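Local coordinates for protein syndapin (Drosophila melanogaster, PDB 3I2W) that binds membrane phospholipids through its dimeric F-BAR domain and probably acts in endocytosis, regulating the uptake of plasma membrane proteins, at the interface of chains A and B. Numbering follows the deposited sequence. Chains: chain A/B, Syndapin.

The interface of chains A and B. Residues chain A 45, 72, 75-76; chain B 34, 37-38, 240.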
# COMPACT_ATOMS: atom_id res chain seq x y z
N LEU A 45 2.47 3.28 1.40
CA LEU A 45 3.15 2.56 2.39
C LEU A 45 4.03 3.49 3.20
O LEU A 45 4.02 3.41 4.40
CB LEU A 45 3.92 1.41 1.75
CG LEU A 45 2.93 0.32 1.31
CD1 LEU A 45 3.63 -0.67 0.57
CD2 LEU A 45 2.19 -0.36 2.44
N VAL A 72 6.92 -3.87 11.51
CA VAL A 72 5.95 -3.55 10.46
C VAL A 72 6.40 -2.33 9.68
O VAL A 72 6.44 -2.36 8.48
CB VAL A 72 4.57 -3.16 11.02
CG1 VAL A 72 3.70 -2.98 9.93
CG2 VAL A 72 3.97 -4.27 11.69
N GLU A 75 9.00 -3.34 7.30
CA GLU A 75 8.67 -4.25 6.22
C GLU A 75 7.96 -3.41 5.18
O GLU A 75 8.03 -3.66 3.95
CB GLU A 75 7.77 -5.39 6.71
CG GLU A 75 6.41 -4.95 6.88
CD GLU A 75 5.48 -5.34 5.73
OE1 GLU A 75 5.60 -6.48 5.18
OE2 GLU A 75 4.59 -4.50 5.43
N SER A 76 7.27 -2.39 5.68
CA SER A 76 6.39 -1.68 4.82
C SER A 76 7.32 -0.92 3.95
O SER A 76 7.09 -0.75 2.78
CB SER A 76 5.49 -0.75 5.60
OG SER A 76 6.26 0.33 6.01
N ARG B 34 -3.29 -0.09 7.54
CA ARG B 34 -2.58 -0.84 6.55
C ARG B 34 -3.57 -1.56 5.65
O ARG B 34 -3.41 -1.63 4.44
CB ARG B 34 -1.72 -1.87 7.26
CG ARG B 34 -0.92 -2.87 6.40
CD ARG B 34 -0.15 -2.19 5.29
NE ARG B 34 0.66 -3.13 4.58
CZ ARG B 34 1.89 -3.48 4.92
NH1 ARG B 34 2.46 -2.96 5.97
NH2 ARG B 34 2.54 -4.36 4.18
N ILE B 37 -4.82 0.61 2.93
CA ILE B 37 -3.84 0.66 1.90
C ILE B 37 -3.90 -0.59 1.00
O ILE B 37 -3.78 -0.46 -0.23
CB ILE B 37 -2.46 0.93 2.47
CG1 ILE B 37 -2.37 2.41 2.74
CG2 ILE B 37 -1.37 0.54 1.50
CD1 ILE B 37 -1.40 2.77 3.82
N GLU B 38 -4.14 -1.76 1.56
CA GLU B 38 -4.15 -2.94 0.71
C GLU B 38 -5.44 -2.96 -0.08
O GLU B 38 -5.40 -3.23 -1.27
CB GLU B 38 -3.88 -4.23 1.47
CG GLU B 38 -2.73 -4.12 2.48
CD GLU B 38 -1.39 -4.32 1.84
OE1 GLU B 38 -1.28 -5.26 1.08
OE2 GLU B 38 -0.43 -3.57 2.09
N LEU B 240 0.83 -10.80 6.19
CA LEU B 240 1.50 -10.01 5.20
C LEU B 240 2.55 -10.79 4.43
O LEU B 240 3.03 -10.33 3.42
CB LEU B 240 2.19 -8.81 5.85
CG LEU B 240 1.43 -7.52 6.13
CD1 LEU B 240 0.26 -7.93 6.77
CD2 LEU B 240 2.22 -6.74 7.14
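B:Arg34 reaches from helix 11-58 of one subunit to A:Glu75 on helix 63-105 of the other, an example of how an ion pair between apolar flanks can join helices of two subunits in the shared dimer core. The two chains form the antiparallel homodimer typical of F-BAR domains, and two-fold symmetry repeats the contact with the chains exchanged. The guanidinium meets the carboxylate end-on, with both terminal nitrogens directed at the same oxygen. NH1 of B:Arg34 donates to OE2 of A:Glu75 at 2.7 Å, nearly along the C-O axis of that oxygen. NH2 of B:Arg34 also donates to OE2 of A:Glu75, meeting the oxygen's syn lone pair, and makes a salt bridge across the interface; the modelled separation is very short and should not be read as strength. The carboxylate and guanidinium planes lie 25° apart, nearly coplanar, and OE2 lies in the guanidinium plane.

Within chain B, a second carboxylate holds the other end of the guanidinium in a salt bridge. NE of B:Arg34 donates to OE2 of B:Glu38 at 2.7 Å, approaching from above the carboxylate plane. Clamped between two acidic groups, the guanidinium has its rotation restricted, and its positive charge is probably stabilised. The arginine chain leaves with CG opposite its backbone N (chi1 176°) and then bends at chi2 (49°), which brings the head group across to A:Glu75.

Leucines flank the plane. CD2 of B:Leu240, at the end of its helix, lies over one face toward the rim, and also touches the carboxylate carbon CD of A:Glu75 at 3.8 Å. A:Leu45 comes to the opposite face from the partner chain. Its CD2 methyl sits 4.0 Å from CZ of B:Arg34 and also packs against CG2 of B:Ile37 at 3.8 Å.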